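PDB 5H2A: KLLA0C04147p from Kluyveromyces lactis, which probably binds and transfers sterols as a member of the oxysterol-binding protein family, this chain being its ankyrin-repeat domain. Local coordinates for residues A[53-58]-A[96-101]; A[121-126]-A[178-183]; A[206-211]-A[248-253]. One frame throughout, in Å; residues are numbered along the deposited sequence.

Interaction 1: residues A[53-58]-A[96-101]; sequences LILHYA and NTPLHL
The imidazole of His56 reaches from the first turn of helix 54-61 to the start of helix 98-104, with Pro98 over one of its faces and the backbone carbonyl of Asn96 at its edge. NE2 donates to Asn96 O at 2.9 Å; the bond is bent, 140° at the hydrogen, but the oxygen lies almost exactly in the ring plane. A weak bond from NE2 to Lys90 O is its second link. Pro98 CD sits 3.9 Å from the centroid of the His56 ring, a CH-pi contact displaced toward the NE2-CE1 side, while Leu53 CD2 from His56's own segment covers the opposite face near its rim. The ring is thus sandwiched, and the in-plane bond favours one rotation. An alanine at His56 would probably leave Asn96 O without this donor and open a gap between Pro98 and Leu53.

Leu55 CG, anti to the backbone N (chi1 -169°), is carried to Pro98, 3.8 Å from Pro98 CG, the two side chains crossing at about a right angle. At the ring's edge, on the CB side, Leu101 CD1 lies 3.9 Å from His56 CB, so the base of the histidine is packed as well as its tip.

Thr97 and His100 form a capping box: His100 N donates to Thr97 OG1, and Thr97 N donates to His100 ND1 at 3.0 Å. Thr97-Pro98-Leu99-His100 matches the TPLH signature, consistent with the ankyrin repeat predicted here, and it starts helix 98-104 against helix 54-61.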
loop_
_atom_site.group_PDB
_atom_site.type_symbol
_atom_site.label_atom_id
_atom_site.label_comp_id
_atom_site.label_asym_id
_atom_site.label_seq_id
_atom_site.Cartn_x
_atom_site.Cartn_y
_atom_site.Cartn_z
ATOM N N LEU A 53 -4.244 -11.431 -14.568
ATOM C CA LEU A 53 -4.757 -10.222 -15.196
ATOM C C LEU A 53 -6.270 -10.219 -15.359
ATOM O O LEU A 53 -6.798 -9.311 -16.002
ATOM C CB LEU A 53 -4.108 -10.027 -16.579
ATOM C CG LEU A 53 -2.583 -9.829 -16.608
ATOM C CD1 LEU A 53 -2.052 -9.708 -18.033
ATOM C CD2 LEU A 53 -2.199 -8.605 -15.788
ATOM N N ILE A 54 -6.976 -11.219 -14.826
ATOM C CA ILE A 54 -8.410 -11.349 -15.101
ATOM C C ILE A 54 -9.161 -10.095 -14.682
ATOM O O ILE A 54 -10.102 -9.662 -15.364
ATOM C CB ILE A 54 -8.980 -12.594 -14.402
ATOM C CG1 ILE A 54 -8.645 -13.855 -15.195
ATOM C CG2 ILE A 54 -10.509 -12.491 -14.261
ATOM C CD1 ILE A 54 -9.072 -15.121 -14.455
ATOM N N LEU A 55 -8.766 -9.483 -13.555
ATOM C CA LEU A 55 -9.463 -8.258 -13.169
ATOM C C LEU A 55 -9.168 -7.117 -14.141
ATOM O O LEU A 55 -10.049 -6.289 -14.404
ATOM C CB LEU A 55 -9.105 -7.861 -11.729
ATOM C CG LEU A 55 -9.937 -6.759 -11.076
ATOM C CD1 LEU A 55 -11.439 -7.016 -11.206
ATOM C CD2 LEU A 55 -9.542 -6.627 -9.584
ATOM N N HIS A 56 -7.949 -7.039 -14.684
ATOM C CA HIS A 56 -7.683 -6.059 -15.737
ATOM C C HIS A 56 -8.603 -6.274 -16.930
ATOM O O HIS A 56 -9.233 -5.328 -17.430
ATOM C CB HIS A 56 -6.232 -6.137 -16.204
ATOM C CG HIS A 56 -5.225 -5.781 -15.161
ATOM N ND1 HIS A 56 -4.944 -6.593 -14.081
ATOM C CD2 HIS A 56 -4.392 -4.718 -15.065
ATOM C CE1 HIS A 56 -3.995 -6.033 -13.350
ATOM N NE2 HIS A 56 -3.634 -4.900 -13.935
ATOM N N TYR A 57 -8.688 -7.522 -17.417
ATOM C CA TYR A 57 -9.543 -7.786 -18.572
ATOM C C TYR A 57 -11.005 -7.523 -18.248
ATOM O O TYR A 57 -11.744 -7.008 -19.089
ATOM C CB TYR A 57 -9.357 -9.229 -19.057
ATOM C CG TYR A 57 -7.975 -9.479 -19.629
ATOM C CD1 TYR A 57 -7.446 -8.634 -20.592
ATOM C CD2 TYR A 57 -7.202 -10.546 -19.190
ATOM C CE1 TYR A 57 -6.177 -8.859 -21.124
ATOM C CE2 TYR A 57 -5.933 -10.773 -19.705
ATOM C CZ TYR A 57 -5.433 -9.927 -20.670
ATOM O OH TYR A 57 -4.189 -10.161 -21.196
ATOM N N ALA A 58 -11.432 -7.839 -17.027
ATOM C CA ALA A 58 -12.834 -7.623 -16.661
ATOM C C ALA A 58 -13.190 -6.133 -16.657
ATOM O O ALA A 58 -14.254 -5.742 -17.159
ATOM C CB ALA A 58 -13.137 -8.261 -15.295
ATOM N N ASN A 96 -0.045 -0.700 -15.302
ATOM C CA ASN A 96 -1.386 -0.316 -14.889
ATOM C C ASN A 96 -2.018 -1.348 -13.971
ATOM O O ASN A 96 -1.912 -2.561 -14.198
ATOM C CB ASN A 96 -2.258 -0.099 -16.125
ATOM C CG ASN A 96 -1.944 1.218 -16.812
ATOM O OD1 ASN A 96 -1.705 2.218 -16.146
ATOM N ND2 ASN A 96 -1.924 1.218 -18.145
ATOM N N THR A 97 -2.670 -0.855 -12.924
ATOM C CA THR A 97 -3.541 -1.641 -12.061
ATOM C C THR A 97 -4.951 -1.624 -12.627
ATOM O O THR A 97 -5.271 -0.821 -13.525
ATOM C CB THR A 97 -3.551 -1.046 -10.650
ATOM O OG1 THR A 97 -4.112 0.269 -10.720
ATOM C CG2 THR A 97 -2.136 -0.981 -10.063
ATOM N N PRO A 98 -5.851 -2.473 -12.107
ATOM C CA PRO A 98 -7.250 -2.372 -12.558
ATOM C C PRO A 98 -7.825 -0.990 -12.325
ATOM O O PRO A 98 -8.641 -0.522 -13.122
ATOM C CB PRO A 98 -7.966 -3.435 -11.715
ATOM C CG PRO A 98 -6.875 -4.488 -11.450
ATOM C CD PRO A 98 -5.633 -3.637 -11.229
ATOM N N LEU A 99 -7.391 -0.319 -11.257
ATOM C CA LEU A 99 -7.902 1.020 -10.958
ATOM C C LEU A 99 -7.442 2.038 -12.002
ATOM O O LEU A 99 -8.219 2.922 -12.388
ATOM C CB LEU A 99 -7.466 1.432 -9.547
ATOM C CG LEU A 99 -8.006 2.788 -9.077
ATOM C CD1 LEU A 99 -9.527 2.777 -9.100
ATOM C CD2 LEU A 99 -7.477 3.095 -7.672
ATOM N N HIS A 100 -6.182 1.943 -12.462
ATOM C CA HIS A 100 -5.729 2.767 -13.587
ATOM C C HIS A 100 -6.677 2.637 -14.776
ATOM O O HIS A 100 -7.051 3.631 -15.411
ATOM C CB HIS A 100 -4.327 2.351 -14.054
ATOM C CG HIS A 100 -3.204 2.851 -13.207
ATOM N ND1 HIS A 100 -2.634 2.095 -12.211
ATOM C CD2 HIS A 100 -2.499 4.007 -13.257
ATOM C CE1 HIS A 100 -1.652 2.779 -11.648
ATOM N NE2 HIS A 100 -1.537 3.936 -12.279
ATOM N N LEU A 101 -7.016 1.391 -15.135
ATOM C CA LEU A 101 -7.834 1.151 -16.326
ATOM C C LEU A 101 -9.267 1.614 -16.112
ATOM O O LEU A 101 -9.896 2.142 -17.033
ATOM C CB LEU A 101 -7.817 -0.341 -16.694
ATOM C CG LEU A 101 -6.442 -0.968 -16.969
ATOM C CD1 LEU A 101 -6.567 -2.429 -17.470
ATOM C CD2 LEU A 101 -5.697 -0.106 -17.989
#

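Interaction 2: residues A[121-126]-A[178-183]; sequences NDCILN and NPRNQE
Arg180 grips Asp122 side-on with two nitrogens, one to each carboxylate oxygen: NE donates to Asp122 OD1 at 2.8 Å and NH2 to Asp122 OD2 at 3.1 Å. This is a salt bridge, but not the flat kind. The guanidinium and carboxylate planes stand 87° apart, and both oxygens are met from above the carboxylate plane; the N-H angles, 140° at NE and 151° at NH2, show some bending. Arg180 gets there with an extended chain, its CG anti to the backbone N. Asp122 OD2 has a second cationic partner, Arg149 NE, so the buried carboxylate lies between two arginines, an environment likely to favour its charged form. The guanidinium of Arg180 also makes a cation-pi contact with Tyr152.

Next to the bridge, the amide of Asn121 lies along the root of the arginine side chain, with OD1 3.7 Å from Arg180 CB and ND2 3.8 Å from Pro179 CB. Both are van der Waals contacts with carbon; OD1 has its hydrogen bond within its own segment, accepting from Cys123 N at 2.9 Å, an Asx turn that overlaps the type I turn from Asn121 to Ile124. The backbone N of Asn121 is satisfied by Asn89 OD1. On the other segment, Asn178 OD1 caps the start of helix 179-184 by accepting from Arg180 N at 2.9 Å. Cys123 SG rests 4.0 Å from Glu183 CB, one turn further along that helix.

The turn follows helix 108-115, whose Met115 touches both Asp122 and Arg180. Helix 139-165 supplies Arg149 and Tyr152, and Leu99 of helix 98-104 packs on Asp122, so the first turn of helix 179-184 docks on the loop where these helices meet.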
loop_
_atom_site.group_PDB
_atom_site.type_symbol
_atom_site.label_atom_id
_atom_site.label_comp_id
_atom_site.label_asym_id
_atom_site.label_seq_id
_atom_site.Cartn_x
_atom_site.Cartn_y
_atom_site.Cartn_z
ATOM N N ASN A 121 -4.428 0.097 -3.417
ATOM C CA ASN A 121 -3.337 1.068 -3.370
ATOM C C ASN A 121 -3.496 1.997 -4.574
ATOM O O ASN A 121 -3.056 1.675 -5.684
ATOM C CB ASN A 121 -1.974 0.379 -3.344
ATOM C CG ASN A 121 -0.845 1.365 -3.127
ATOM O OD1 ASN A 121 -1.060 2.574 -3.163
ATOM N ND2 ASN A 121 0.362 0.862 -2.933
ATOM N N ASP A 122 -4.127 3.158 -4.347
ATOM C CA ASP A 122 -4.308 4.166 -5.379
ATOM C C ASP A 122 -3.090 5.073 -5.547
ATOM O O ASP A 122 -3.216 6.126 -6.199
ATOM C CB ASP A 122 -5.557 5.013 -5.097
ATOM C CG ASP A 122 -5.449 5.821 -3.807
ATOM O OD1 ASP A 122 -4.571 5.536 -2.961
ATOM O OD2 ASP A 122 -6.257 6.753 -3.640
ATOM N N CYS A 123 -1.931 4.696 -4.993
ATOM C CA CYS A 123 -0.694 5.462 -5.165
ATOM C C CYS A 123 0.265 4.847 -6.173
ATOM O O CYS A 123 1.301 5.452 -6.482
ATOM C CB CYS A 123 0.014 5.610 -3.815
ATOM S SG CYS A 123 -0.964 6.575 -2.648
ATOM N N ILE A 124 -0.057 3.677 -6.716
ATOM C CA ILE A 124 0.864 2.977 -7.610
ATOM C C ILE A 124 1.043 3.746 -8.914
ATOM O O ILE A 124 0.068 4.197 -9.538
ATOM C CB ILE A 124 0.350 1.549 -7.856
ATOM C CG1 ILE A 124 0.444 0.757 -6.543
ATOM C CG2 ILE A 124 1.111 0.898 -8.995
ATOM C CD1 ILE A 124 -0.277 -0.571 -6.554
ATOM N N LEU A 125 2.304 3.906 -9.335
ATOM C CA LEU A 125 2.632 4.565 -10.596
ATOM C C LEU A 125 2.704 3.532 -11.713
ATOM O O LEU A 125 3.327 2.479 -11.544
ATOM C CB LEU A 125 3.980 5.289 -10.491
ATOM C CG LEU A 125 4.086 6.321 -9.366
ATOM C CD1 LEU A 125 5.449 7.025 -9.410
ATOM C CD2 LEU A 125 2.967 7.318 -9.512
ATOM N N ASN A 126 2.097 3.835 -12.853
ATOM C CA ASN A 126 2.304 2.974 -14.013
ATOM C C ASN A 126 3.651 3.325 -14.658
ATOM O O ASN A 126 4.436 4.118 -14.126
ATOM C CB ASN A 126 1.125 3.071 -14.981
ATOM C CG ASN A 126 0.948 4.464 -15.582
ATOM O OD1 ASN A 126 1.826 5.341 -15.475
ATOM N ND2 ASN A 126 -0.202 4.673 -16.231
ATOM N N ASN A 178 0.579 -1.807 5.137
ATOM C CA ASN A 178 -0.115 -1.472 3.894
ATOM C C ASN A 178 0.717 -0.436 3.154
ATOM O O ASN A 178 0.857 0.698 3.644
ATOM C CB ASN A 178 -1.509 -0.926 4.206
ATOM C CG ASN A 178 -2.318 -0.562 2.961
ATOM O OD1 ASN A 178 -1.788 -0.436 1.857
ATOM N ND2 ASN A 178 -3.615 -0.375 3.149
ATOM N N PRO A 179 1.279 -0.755 1.976
ATOM C CA PRO A 179 2.107 0.226 1.257
ATOM C C PRO A 179 1.382 1.524 0.961
ATOM O O PRO A 179 2.026 2.577 0.856
ATOM C CB PRO A 179 2.480 -0.506 -0.049
ATOM C CG PRO A 179 2.281 -1.948 0.243
ATOM C CD PRO A 179 1.168 -2.034 1.250
ATOM N N ARG A 180 0.061 1.475 0.793
ATOM C CA ARG A 180 -0.684 2.710 0.591
ATOM C C ARG A 180 -0.523 3.637 1.791
ATOM O O ARG A 180 -0.410 4.860 1.632
ATOM C CB ARG A 180 -2.161 2.399 0.345
ATOM C CG ARG A 180 -2.987 3.620 -0.097
ATOM C CD ARG A 180 -4.477 3.393 0.156
ATOM N NE ARG A 180 -5.315 4.360 -0.552
ATOM C CZ ARG A 180 -6.642 4.345 -0.501
ATOM N NH1 ARG A 180 -7.253 3.434 0.243
ATOM N NH2 ARG A 180 -7.347 5.241 -1.170
ATOM N N ASN A 181 -0.509 3.071 3.001
ATOM C CA ASN A 181 -0.403 3.900 4.205
ATOM C C ASN A 181 0.979 4.504 4.341
ATOM O O ASN A 181 1.126 5.641 4.805
ATOM C CB ASN A 181 -0.747 3.077 5.442
ATOM C CG ASN A 181 -2.169 2.636 5.427
ATOM O OD1 ASN A 181 -2.978 3.183 4.673
ATOM N ND2 ASN A 181 -2.499 1.638 6.235
ATOM N N GLN A 182 2.007 3.762 3.934
ATOM C CA GLN A 182 3.353 4.314 3.975
ATOM C C GLN A 182 3.456 5.567 3.111
ATOM O O GLN A 182 4.188 6.502 3.456
ATOM C CB GLN A 182 4.353 3.239 3.536
ATOM C CG GLN A 182 5.814 3.655 3.589
ATOM C CD GLN A 182 6.291 3.978 4.997
ATOM O OE1 GLN A 182 6.370 5.147 5.391
ATOM N NE2 GLN A 182 6.624 2.941 5.760
ATOM N N GLU A 183 2.703 5.626 2.005
ATOM C CA GLU A 183 2.715 6.814 1.147
ATOM C C GLU A 183 1.830 7.940 1.686
ATOM O O GLU A 183 2.183 9.122 1.570
ATOM C CB GLU A 183 2.256 6.445 -0.271
ATOM C CG GLU A 183 3.256 5.634 -1.064
ATOM C CD GLU A 183 4.639 6.251 -1.019
ATOM O OE1 GLU A 183 4.745 7.475 -1.272
ATOM O OE2 GLU A 183 5.612 5.518 -0.722
#

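Interaction 3: residues A[206-211]-A[248-253]; sequences RDILLC and NAIDLE
A bend at chi2 of Arg206 (69°), followed by an extended run through CD to NE, turns its guanidinium onto Asp251, whose own chi1 of -83° sets CG beside the backbone N. The two flat groups are nearly coplanar, 20° apart. NE donates to Asp251 OD1 at 2.9 Å and NH2 to Asp251 OD2 at 3.1 Å, both nearly straight and both directed at syn lone pairs, so the pair forms a side-on, two-pronged salt bridge. The third nitrogen, NH1, is held by Lys204 O. Along the arginine's aliphatic part, Ile250 CG2 comes to 3.5 Å from Arg206 CG.

The arginine sits in the link of a helix-turn-helix: its positive phi closes a Schellman motif after helix 198-204, and Asp207 OD1 then caps helix 208-215 by accepting from Leu210 N. The long C-terminal helix 249-268 begins beside this link.

Ile208, pointing toward that helix from the first turn of 208-215, puts CD1 4.0 Å from Ile250 CG2. The same CD1 lies 3.6 Å from Glu253 OE1, the two side chains crossing at about a right angle; the other oxygen of Glu253, OE2, is engaged in a salt bridge to Arg212.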
loop_
_atom_site.group_PDB
_atom_site.type_symbol
_atom_site.label_atom_id
_atom_site.label_comp_id
_atom_site.label_asym_id
_atom_site.label_seq_id
_atom_site.Cartn_x
_atom_site.Cartn_y
_atom_site.Cartn_z
ATOM N N ARG A 206 10.413 10.788 26.822
ATOM C CA ARG A 206 11.428 9.778 27.145
ATOM C C ARG A 206 10.935 8.370 26.831
ATOM O O ARG A 206 11.273 7.409 27.523
ATOM C CB ARG A 206 11.866 9.867 28.610
ATOM C CG ARG A 206 13.067 10.747 28.824
ATOM C CD ARG A 206 12.727 12.186 28.590
ATOM N NE ARG A 206 13.878 13.073 28.784
ATOM C CZ ARG A 206 13.786 14.400 28.752
ATOM N NH1 ARG A 206 12.601 14.967 28.546
ATOM N NH2 ARG A 206 14.860 15.157 28.932
ATOM N N ASP A 207 10.124 8.234 25.789
ATOM C CA ASP A 207 9.529 6.947 25.449
ATOM C C ASP A 207 10.487 6.279 24.464
ATOM O O ASP A 207 10.393 6.462 23.256
ATOM C CB ASP A 207 8.127 7.141 24.875
ATOM C CG ASP A 207 7.354 5.835 24.770
ATOM O OD1 ASP A 207 8.000 4.759 24.708
ATOM O OD2 ASP A 207 6.103 5.878 24.757
ATOM N N ILE A 208 11.430 5.502 25.001
ATOM C CA ILE A 208 12.470 4.884 24.177
ATOM C C ILE A 208 11.854 3.939 23.158
ATOM O O ILE A 208 12.227 3.944 21.975
ATOM C CB ILE A 208 13.485 4.152 25.075
ATOM C CG1 ILE A 208 14.290 5.177 25.881
ATOM C CG2 ILE A 208 14.398 3.263 24.234
ATOM C CD1 ILE A 208 15.117 4.565 27.023
ATOM N N LEU A 209 10.910 3.105 23.605
ATOM C CA LEU A 209 10.233 2.162 22.710
ATOM C C LEU A 209 9.645 2.859 21.487
ATOM O O LEU A 209 9.816 2.406 20.341
ATOM C CB LEU A 209 9.120 1.437 23.475
ATOM C CG LEU A 209 8.292 0.428 22.666
ATOM C CD1 LEU A 209 9.127 -0.801 22.356
ATOM C CD2 LEU A 209 7.019 0.047 23.401
ATOM N N LEU A 210 8.921 3.955 21.715
ATOM C CA LEU A 210 8.245 4.632 20.615
ATOM C C LEU A 210 9.219 5.461 19.787
ATOM O O LEU A 210 9.076 5.532 18.565
ATOM C CB LEU A 210 7.104 5.514 21.137
ATOM C CG LEU A 210 5.742 4.807 21.233
ATOM C CD1 LEU A 210 5.239 4.394 19.859
ATOM C CD2 LEU A 210 5.829 3.577 22.159
ATOM N N CYS A 211 10.218 6.083 20.419
ATOM C CA CYS A 211 11.233 6.784 19.628
ATOM C C CYS A 211 11.956 5.833 18.682
ATOM O O CYS A 211 12.213 6.181 17.526
ATOM C CB CYS A 211 12.238 7.482 20.537
ATOM S SG CYS A 211 11.525 8.918 21.336
ATOM N N ASN A 248 21.488 8.833 34.133
ATOM C CA ASN A 248 21.487 9.450 32.808
ATOM C C ASN A 248 21.236 8.461 31.684
ATOM O O ASN A 248 21.306 8.846 30.513
ATOM C CB ASN A 248 22.817 10.163 32.567
ATOM C CG ASN A 248 23.015 11.305 33.500
ATOM O OD1 ASN A 248 22.114 12.132 33.663
ATOM N ND2 ASN A 248 24.183 11.357 34.154
ATOM N N ALA A 249 20.930 7.202 32.008
ATOM C CA ALA A 249 20.903 6.154 30.985
ATOM C C ALA A 249 19.787 6.353 29.959
ATOM O O ALA A 249 19.943 5.964 28.792
ATOM C CB ALA A 249 20.760 4.784 31.643
ATOM N N ILE A 250 18.656 6.927 30.372
ATOM C CA ILE A 250 17.528 7.089 29.454
ATOM C C ILE A 250 17.859 8.119 28.383
ATOM O O ILE A 250 17.765 7.839 27.183
ATOM C CB ILE A 250 16.258 7.471 30.233
ATOM C CG1 ILE A 250 15.808 6.299 31.103
ATOM C CG2 ILE A 250 15.131 7.910 29.270
ATOM C CD1 ILE A 250 14.861 6.722 32.261
ATOM N N ASP A 251 18.239 9.331 28.804
ATOM C CA ASP A 251 18.585 10.369 27.839
ATOM C C ASP A 251 19.805 9.980 27.019
ATOM O O ASP A 251 19.907 10.353 25.843
ATOM C CB ASP A 251 18.819 11.700 28.559
ATOM C CG ASP A 251 17.516 12.444 28.837
ATOM O OD1 ASP A 251 16.440 11.810 28.734
ATOM O OD2 ASP A 251 17.555 13.656 29.147
ATOM N N LEU A 252 20.737 9.228 27.613
ATOM C CA LEU A 252 21.892 8.784 26.835
ATOM C C LEU A 252 21.455 7.875 25.694
ATOM O O LEU A 252 21.930 8.012 24.560
ATOM C CB LEU A 252 22.907 8.077 27.731
ATOM C CG LEU A 252 24.121 7.574 26.944
ATOM C CD1 LEU A 252 24.814 8.749 26.283
ATOM C CD2 LEU A 252 25.089 6.809 27.851
ATOM N N GLU A 253 20.531 6.954 25.964
ATOM C CA GLU A 253 20.087 6.063 24.901
ATOM C C GLU A 253 19.377 6.841 23.799
ATOM O O GLU A 253 19.604 6.587 22.608
ATOM C CB GLU A 253 19.188 4.962 25.456
ATOM C CG GLU A 253 18.676 4.040 24.352
ATOM C CD GLU A 253 18.174 2.705 24.867
ATOM O OE1 GLU A 253 17.993 2.564 26.100
ATOM O OE2 GLU A 253 17.964 1.796 24.028
#

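The three contacts follow one another along the chain and are strung out through an elongated helical domain. Interactions 1 and 2 are direct neighbours, their centres about 16 Å apart: Asn96 OD1 and Asn126 ND2 lie 2.9 Å apart, a probable hydrogen bond, and Leu99 CD2 packs 3.7 Å from Asp122 CB. Segment 96-101 and segment 121-126 thus hand the packing on from helix 54-61 to helix 179-184. Interaction 3 stands apart, its centre about 48 Å from that of interaction 1, on the opposite side of the chain's centre, and about 33 Å from that of interaction 2, with the nearest atoms of these two about 13 Å apart.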